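Local coordinates for protein yeast Cdc13 OB4 (Candida glabrata, PDB 3RMH) that forms the C-terminal OB-fold dimerization domain of Cdc13, a yeast telomere protein that probably binds DNA, at residues Val34-Asp38 against Ile49-Leu55; Arg101-Phe105 against Trp117-Cys122; Leu19-Leu25 against Ile114-Ser118. The protein carries 2 engineered substitutions. Numbering follows the deposited sequence.

All three contacts reach one curled OB-fold sheet; interactions 1 and 2 lie within it, and interaction 3 lays a loop against it. Interactions 1 and 2 are antiparallel hairpin pairings whose first strands, 28-42 and 99-108, are neighbours; their centres lie about 13 Å apart, and they meet in the core, where L102 CD1 is 4.0 Å from V51 CG1 and 4.2 Å from V34 CG2. Interaction 3 shares W117 and S118 with interaction 2, again about 13 Å between centres. Interactions 1 and 3 do not touch: their centres are about 17 Å apart and their nearest atoms about 7 Å. Interaction 3 has the most residues near the second subunit, consistent with a dimerization domain.

Interaction 1. Residues Val34-Asp38 against Ile49-Leu55; sequences VYIID and IKVVNEL
Strand 34-38 runs antiparallel to 49-52, axes 4.6 Å apart at 136°. Y35 and V52 form a hydrogen-bonded pair (Y35 N to V52 O 2.9 Å, V52 N to Y35 O 3.0 Å), I36 and V51 a non-hydrogen-bonded one. The register then slips by one at a classic beta bulge: I37 (phi/psi -112/-14) is extra, and I37 N to K50 O and K50 N to D38 O, both 2.9 Å, bracket K50. It suits the bent first strand of the OB barrel proper, 28-42.

Y35 takes chi1 m, chi2 -89°, and L55 CG lies over one face of its ring, 3.9 Å from the centroid (CH-pi). I37 (pt) reaches V52 CG1 with CD1 (3.5 Å) and L55 CD2 with CG2 (3.7 Å). D38 (chi1 t) and K50 (mttp) share the Y35/V52 face, D38 OD2 4.0 Å from K50 NZ, beyond a salt bridge. On the face of I36 (mt) and V51, their CG1 atoms meet (4.0 Å); I36 CG2 touches I49 CG2 (3.8 Å), and V34, pointing toward the partner strand, puts CG2 3.6 Å from V51 CB.

Strand 99-108 flanks 28-42, strand 68-73 flanks 46-52, and I16 of helix 16-19 packs on V34 and V51.

Interaction 2. Residues Arg101-Phe105 against Trp117-Cys122; sequences RLRVF and WSPIEC
Three direct main-chain hydrogen bonds and one water bridge join strands 99-108 and 115-119 here, with a salt bridge and apolar packing beside them. The segments are antiparallel, 4.6 Å between axes at 139°. F105 and S118 make a hydrogen-bonded pair, satisfied both ways: F105 N to S118 O and S118 N to F105 O, each 2.9 Å. V104 faces P119 in a non-hydrogen-bonded pair, CA to CA 4.3 Å. Next, R103 O accepts I120 N at 2.8 Å, but a water replaces the return bond, accepting from R103 N and donating to I120 O, both 3.0 Å.

E121, with left-handed phi/psi (53/37), ends the extended run, and C122 SG still packs 4.0 Å from L102 CD2. E121 OE1 forms a salt bridge to R103 NH2 at 2.9 Å, a weak hydrogen bond by angle, while I120 CB sits over the guanidinium face. The hydroxyl of S118 donates to Y71 O.

F105 (chi1 p) places CD2 3.5 Å from I120 CG1, and V104 CG2 lies 3.6 Å from W117 CE3.

This is the last hairpin of the OB barrel. Strand 28-42 pairs along 99-108, helix 124-134 supplies Q130 OE1 to R101 N, and the W117-Y71 backbone bond joins strand 115-119 to strand 68-73.

Interaction 3. Residues Leu19-Leu25 against Ile114-Ser118; sequences LNHLQHL and IIRWS
The loop 19-25 meets I115 and W117, the two residues of 114-118 that point toward it, without direct hydrogen bonds; CA atoms come no nearer than 7.8 Å (L25 to I115), so side chains and one water fill the gap. A type I turn from L19 to L22, closed by L22 N to L19 O at 3.2 Å, leads out of helix 16-19; beyond it Q23 alone has helical phi/psi (-82/-32), between extended L22 and H24.

Apolar packing rests on W117 and I115. L22 (mt) brings CD1 4.1 Å from W117 CZ2, and L19 O is 3.4 Å from the same atom, both at the indole edge, whereas L19 CB stands 3.9 Å from W117 CZ2, off the ring plane. I115 (mt) pushes CD1 against the loop backbone, 3.6 Å from L22 O and 3.4 Å from Q23 O, while its CG1 meets L25 CD2 at 4.0 Å.

The polar link is water-mediated. One water donates to L19 O (2.9 Å) and L22 O (2.8 Å) and accepts a weak bond from W117 NE1 (3.3 Å), tying turn to indole. The amide of N20 is engaged by V65 O and I67 O.

The contact borders the dimer interface: H21 NE2 bonds to H21 NE2 of the second subunit, and the backbones of N20 and I115 also bond to that chain. Within the subunit, Y30 of strand 28-42 and Q106 of strand 99-108 pack against W117 and L22, joining the loop to the barrel.

Interaction 1. Residues Val34-Asp38 against Ile49-Leu55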
# COMPACT_ATOMS: atom_id res chain seq x y z
N VAL B 34 10.45 -13.99 3.42
CA VAL B 34 9.52 -13.16 4.16
C VAL B 34 8.18 -13.83 4.34
O VAL B 34 7.86 -14.77 3.63
CB VAL B 34 9.33 -11.80 3.45
CG1 VAL B 34 10.58 -10.96 3.61
CG2 VAL B 34 9.02 -12.01 1.97
N TYR B 35 7.40 -13.33 5.30
CA TYR B 35 6.06 -13.85 5.56
C TYR B 35 5.05 -13.15 4.70
O TYR B 35 5.01 -11.93 4.69
CB TYR B 35 5.67 -13.64 7.01
CG TYR B 35 6.48 -14.47 7.96
CD1 TYR B 35 6.07 -15.74 8.31
CD2 TYR B 35 7.66 -13.98 8.50
CE1 TYR B 35 6.81 -16.52 9.18
CE2 TYR B 35 8.41 -14.76 9.38
CZ TYR B 35 7.97 -16.02 9.71
OH TYR B 35 8.72 -16.79 10.58
N ILE B 36 4.22 -13.92 4.00
CA ILE B 36 3.09 -13.31 3.28
C ILE B 36 1.96 -13.14 4.26
O ILE B 36 1.49 -14.11 4.84
CB ILE B 36 2.63 -14.23 2.12
CG1 ILE B 36 3.73 -14.34 1.06
CG2 ILE B 36 1.30 -13.73 1.56
CD1 ILE B 36 3.47 -15.31 -0.05
N ILE B 37 1.50 -11.91 4.47
CA ILE B 37 0.44 -11.70 5.46
C ILE B 37 -0.90 -11.27 4.89
O ILE B 37 -1.91 -11.29 5.58
CB ILE B 37 0.85 -10.69 6.53
CG1 ILE B 37 1.27 -9.37 5.86
CG2 ILE B 37 1.96 -11.27 7.39
CD1 ILE B 37 1.50 -8.26 6.83
N ASP B 38 -0.93 -10.86 3.63
CA ASP B 38 -2.21 -10.49 3.02
C ASP B 38 -2.06 -10.61 1.53
O ASP B 38 -1.00 -10.35 0.98
CB ASP B 38 -2.59 -9.04 3.41
CG ASP B 38 -4.08 -8.77 3.28
OD1 ASP B 38 -4.86 -9.73 3.09
OD2 ASP B 38 -4.48 -7.60 3.40
N ILE B 49 0.47 -8.56 -2.95
CA ILE B 49 0.92 -9.44 -1.86
C ILE B 49 1.69 -8.60 -0.84
O ILE B 49 2.70 -7.99 -1.18
CB ILE B 49 1.85 -10.52 -2.42
CG1 ILE B 49 1.15 -11.31 -3.52
CG2 ILE B 49 2.37 -11.46 -1.32
CD1 ILE B 49 2.06 -12.29 -4.24
N LYS B 50 1.22 -8.57 0.41
CA LYS B 50 1.93 -7.85 1.46
C LYS B 50 2.84 -8.80 2.24
O LYS B 50 2.39 -9.86 2.67
CB LYS B 50 0.95 -7.16 2.42
CG LYS B 50 0.14 -6.00 1.76
CD LYS B 50 -0.63 -5.19 2.80
CE LYS B 50 -1.45 -4.07 2.14
NZ LYS B 50 -2.65 -4.60 1.42
N VAL B 51 4.10 -8.42 2.41
CA VAL B 51 5.07 -9.25 3.11
C VAL B 51 5.81 -8.48 4.19
O VAL B 51 5.99 -7.26 4.09
CB VAL B 51 6.11 -9.88 2.13
CG1 VAL B 51 5.41 -10.67 1.03
CG2 VAL B 51 7.01 -8.79 1.52
N VAL B 52 6.23 -9.21 5.22
CA VAL B 52 6.97 -8.68 6.37
C VAL B 52 8.14 -9.60 6.71
O VAL B 52 8.10 -10.79 6.40
CB VAL B 52 6.07 -8.53 7.61
CG1 VAL B 52 4.87 -7.66 7.28
CG2 VAL B 52 5.61 -9.92 8.13
N ASN B 53 9.18 -9.07 7.35
CA ASN B 53 10.32 -9.88 7.74
C ASN B 53 9.99 -10.81 8.93
O ASN B 53 10.45 -11.94 8.98
CB ASN B 53 11.56 -9.01 8.04
CG ASN B 53 12.13 -8.32 6.79
OD1 ASN B 53 12.19 -7.09 6.72
ND2 ASN B 53 12.56 -9.11 5.81
N GLU B 54 9.19 -10.31 9.87
CA GLU B 54 8.79 -11.10 11.05
C GLU B 54 7.31 -10.90 11.38
O GLU B 54 6.78 -9.80 11.23
CB GLU B 54 9.62 -10.67 12.26
CG GLU B 54 11.10 -10.92 12.12
CD GLU B 54 11.45 -12.40 12.20
OE1 GLU B 54 10.71 -13.15 12.88
OE2 GLU B 54 12.46 -12.80 11.58
N LEU B 55 6.64 -11.96 11.82
CA LEU B 55 5.28 -11.79 12.29
C LEU B 55 5.33 -11.02 13.61
O LEU B 55 6.27 -11.19 14.38
CB LEU B 55 4.59 -13.15 12.46
CG LEU B 55 4.45 -13.93 11.15
CD1 LEU B 55 3.98 -15.36 11.41
CD2 LEU B 55 3.50 -13.20 10.21

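Interaction 2. Residues Arg101-Phe105 against Trp117-Cys122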
# COMPACT_ATOMS: atom_id res chain seq x y z
N ARG B 101 10.29 -17.45 -0.34
CA ARG B 101 11.41 -16.70 -0.88
C ARG B 101 10.96 -16.03 -2.15
O ARG B 101 10.43 -16.68 -3.06
CB ARG B 101 12.58 -17.63 -1.17
CG ARG B 101 13.81 -16.93 -1.78
CD ARG B 101 15.00 -17.87 -1.81
NE ARG B 101 16.13 -17.34 -2.58
CZ ARG B 101 16.20 -17.31 -3.90
NH1 ARG B 101 15.19 -17.77 -4.63
NH2 ARG B 101 17.27 -16.82 -4.51
N LEU B 102 11.15 -14.71 -2.22
CA LEU B 102 10.78 -13.92 -3.38
C LEU B 102 12.01 -13.16 -3.84
O LEU B 102 12.90 -12.86 -3.04
CB LEU B 102 9.71 -12.90 -3.01
CG LEU B 102 8.39 -13.43 -2.47
CD1 LEU B 102 7.55 -12.28 -1.97
CD2 LEU B 102 7.68 -14.19 -3.57
N ARG B 103 12.05 -12.84 -5.12
CA ARG B 103 13.10 -12.00 -5.64
C ARG B 103 12.38 -10.81 -6.24
O ARG B 103 11.57 -10.98 -7.15
CB ARG B 103 13.90 -12.73 -6.71
CG ARG B 103 14.75 -13.86 -6.15
CD ARG B 103 15.67 -14.48 -7.22
NE ARG B 103 14.92 -15.20 -8.25
CZ ARG B 103 14.99 -14.94 -9.55
NH1 ARG B 103 15.78 -13.97 -10.00
NH2 ARG B 103 14.26 -15.65 -10.41
N VAL B 104 12.64 -9.61 -5.72
CA VAL B 104 11.86 -8.44 -6.10
C VAL B 104 12.73 -7.31 -6.66
O VAL B 104 13.93 -7.26 -6.40
CB VAL B 104 10.98 -7.92 -4.93
CG1 VAL B 104 10.06 -9.03 -4.41
CG2 VAL B 104 11.85 -7.39 -3.79
N PHE B 105 12.11 -6.42 -7.42
CA PHE B 105 12.78 -5.25 -7.97
C PHE B 105 11.79 -4.08 -8.04
O PHE B 105 10.57 -4.28 -7.96
CB PHE B 105 13.39 -5.56 -9.36
CG PHE B 105 12.36 -5.71 -10.45
CD1 PHE B 105 12.19 -4.71 -11.40
CD2 PHE B 105 11.54 -6.82 -10.50
CE1 PHE B 105 11.23 -4.85 -12.39
CE2 PHE B 105 10.58 -6.95 -11.48
CZ PHE B 105 10.43 -5.98 -12.43
N TRP B 117 7.09 -2.34 -6.03
CA TRP B 117 7.92 -3.53 -5.99
C TRP B 117 7.19 -4.68 -6.68
O TRP B 117 5.97 -4.84 -6.54
CB TRP B 117 8.26 -3.88 -4.53
CG TRP B 117 9.21 -2.87 -3.95
CD1 TRP B 117 8.89 -1.68 -3.35
CD2 TRP B 117 10.65 -2.93 -4.00
NE1 TRP B 117 10.05 -1.01 -2.99
CE2 TRP B 117 11.12 -1.74 -3.38
CE3 TRP B 117 11.56 -3.86 -4.49
CZ2 TRP B 117 12.49 -1.49 -3.24
CZ3 TRP B 117 12.91 -3.59 -4.36
CH2 TRP B 117 13.37 -2.42 -3.73
N SER B 118 7.95 -5.48 -7.42
CA SER B 118 7.36 -6.52 -8.25
C SER B 118 8.27 -7.73 -8.15
O SER B 118 9.47 -7.57 -7.98
CB SER B 118 7.33 -6.03 -9.70
OG SER B 118 6.39 -6.75 -10.47
N PRO B 119 7.71 -8.95 -8.24
CA PRO B 119 8.53 -10.15 -8.14
C PRO B 119 8.98 -10.70 -9.50
O PRO B 119 8.33 -10.47 -10.52
CB PRO B 119 7.59 -11.14 -7.46
CG PRO B 119 6.24 -10.78 -7.99
CD PRO B 119 6.27 -9.26 -8.22
N ILE B 120 10.06 -11.46 -9.49
CA ILE B 120 10.62 -12.01 -10.72
C ILE B 120 10.44 -13.51 -10.81
O ILE B 120 10.79 -14.22 -9.88
CB ILE B 120 12.13 -11.73 -10.79
CG1 ILE B 120 12.38 -10.23 -10.79
CG2 ILE B 120 12.74 -12.41 -12.02
CD1 ILE B 120 13.77 -9.85 -10.34
N GLU B 121 9.91 -13.99 -11.93
CA GLU B 121 9.78 -15.43 -12.18
C GLU B 121 9.03 -16.09 -11.02
O GLU B 121 9.34 -17.20 -10.61
CB GLU B 121 11.15 -16.09 -12.37
CG GLU B 121 11.83 -15.75 -13.69
CD GLU B 121 13.28 -16.20 -13.74
OE1 GLU B 121 13.69 -16.99 -12.86
OE2 GLU B 121 14.01 -15.77 -14.66
N CYS B 122 8.05 -15.38 -10.49
CA CYS B 122 7.25 -15.89 -9.39
C CYS B 122 6.03 -16.58 -9.97
O CYS B 122 5.34 -16.01 -10.82
CB CYS B 122 6.84 -14.73 -8.49
SG CYS B 122 5.90 -15.19 -7.04
O HOH W 1 10.05 -14.11 -6.98

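Interaction 3. Residues Leu19-Leu25 against Ile114-Ser118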
# COMPACT_ATOMS: atom_id res chain seq x y z
N LEU B 19 13.97 -0.80 2.21
CA LEU B 19 13.56 -0.90 0.81
C LEU B 19 12.45 0.10 0.51
O LEU B 19 12.42 0.69 -0.58
CB LEU B 19 13.07 -2.31 0.50
CG LEU B 19 14.12 -3.44 0.57
CD1 LEU B 19 13.49 -4.76 0.20
CD2 LEU B 19 15.27 -3.12 -0.37
N ASN B 20 11.55 0.29 1.46
CA ASN B 20 10.43 1.22 1.26
C ASN B 20 10.86 2.67 1.20
O ASN B 20 10.09 3.54 0.79
CB ASN B 20 9.37 1.06 2.36
CG ASN B 20 8.43 -0.08 2.07
OD1 ASN B 20 8.07 -0.33 0.92
ND2 ASN B 20 8.03 -0.80 3.12
N HIS B 21 12.09 2.94 1.63
CA HIS B 21 12.59 4.32 1.61
C HIS B 21 13.37 4.66 0.34
O HIS B 21 13.63 5.84 0.07
CB HIS B 21 13.42 4.63 2.85
CG HIS B 21 12.60 5.01 4.04
ND1 HIS B 21 12.34 6.31 4.37
CD2 HIS B 21 11.94 4.23 4.94
CE1 HIS B 21 11.56 6.34 5.46
NE2 HIS B 21 11.32 5.10 5.82
N LEU B 22 13.74 3.64 -0.43
CA LEU B 22 14.56 3.87 -1.62
C LEU B 22 13.83 4.78 -2.60
O LEU B 22 12.80 4.42 -3.17
CB LEU B 22 14.92 2.54 -2.30
CG LEU B 22 15.94 1.65 -1.59
CD1 LEU B 22 16.01 0.30 -2.28
CD2 LEU B 22 17.32 2.29 -1.55
N GLN B 23 14.39 5.98 -2.78
CA GLN B 23 13.78 7.04 -3.57
C GLN B 23 14.04 6.89 -5.07
O GLN B 23 13.21 7.26 -5.90
CB GLN B 23 14.34 8.39 -3.12
CG GLN B 23 13.75 9.59 -3.84
CD GLN B 23 13.04 10.55 -2.90
OE1 GLN B 23 13.32 10.57 -1.70
NE2 GLN B 23 12.12 11.34 -3.44
N HIS B 24 15.18 6.33 -5.42
CA HIS B 24 15.55 6.22 -6.82
C HIS B 24 15.51 4.77 -7.27
O HIS B 24 15.76 3.86 -6.48
CB HIS B 24 16.95 6.80 -7.05
CG HIS B 24 18.03 6.07 -6.30
ND1 HIS B 24 17.98 5.87 -4.94
CD2 HIS B 24 19.18 5.50 -6.73
CE1 HIS B 24 19.06 5.21 -4.56
NE2 HIS B 24 19.80 4.97 -5.62
N LEU B 25 15.17 4.56 -8.53
CA LEU B 25 15.22 3.23 -9.10
C LEU B 25 16.63 2.69 -9.00
O LEU B 25 17.56 3.27 -9.54
CB LEU B 25 14.80 3.25 -10.57
CG LEU B 25 13.34 3.61 -10.84
CD1 LEU B 25 13.03 3.40 -12.31
CD2 LEU B 25 12.43 2.77 -9.96
N ILE B 114 4.93 6.59 -8.86
CA ILE B 114 5.02 5.81 -7.64
C ILE B 114 5.90 4.60 -7.89
O ILE B 114 5.78 3.92 -8.91
CB ILE B 114 3.63 5.33 -7.18
CG1 ILE B 114 2.70 6.53 -6.94
CG2 ILE B 114 3.74 4.47 -5.92
CD1 ILE B 114 1.40 6.18 -6.23
N ILE B 115 6.82 4.32 -6.98
CA ILE B 115 7.63 3.12 -7.14
C ILE B 115 6.82 1.93 -6.64
O ILE B 115 6.25 1.97 -5.56
CB ILE B 115 8.97 3.23 -6.39
CG1 ILE B 115 9.91 4.16 -7.16
CG2 ILE B 115 9.62 1.84 -6.23
CD1 ILE B 115 11.13 4.58 -6.37
N ARG B 116 6.75 0.87 -7.44
CA ARG B 116 6.10 -0.35 -6.97
C ARG B 116 7.07 -1.51 -7.06
O ARG B 116 7.78 -1.65 -8.05
CB ARG B 116 4.84 -0.65 -7.78
CG ARG B 116 3.70 0.34 -7.54
CD ARG B 116 2.52 0.06 -8.45
NE ARG B 116 1.43 1.02 -8.24
CZ ARG B 116 1.41 2.25 -8.74
NH1 ARG B 116 2.43 2.69 -9.46
NH2 ARG B 116 0.37 3.05 -8.50
N TRP B 117 7.09 -2.34 -6.03
CA TRP B 117 7.92 -3.53 -5.99
C TRP B 117 7.19 -4.68 -6.68
O TRP B 117 5.97 -4.84 -6.54
CB TRP B 117 8.26 -3.88 -4.53
CG TRP B 117 9.21 -2.87 -3.95
CD1 TRP B 117 8.89 -1.68 -3.35
CD2 TRP B 117 10.65 -2.93 -4.00
NE1 TRP B 117 10.05 -1.01 -2.99
CE2 TRP B 117 11.12 -1.74 -3.38
CE3 TRP B 117 11.56 -3.86 -4.49
CZ2 TRP B 117 12.49 -1.49 -3.24
CZ3 TRP B 117 12.91 -3.59 -4.36
CH2 TRP B 117 13.37 -2.42 -3.73
N SER B 118 7.95 -5.48 -7.42
CA SER B 118 7.36 -6.52 -8.25
C SER B 118 8.27 -7.73 -8.15
O SER B 118 9.47 -7.57 -7.98
CB SER B 118 7.33 -6.03 -9.70
OG SER B 118 6.39 -6.75 -10.47
O HOH W 2 11.46 1.96 -3.04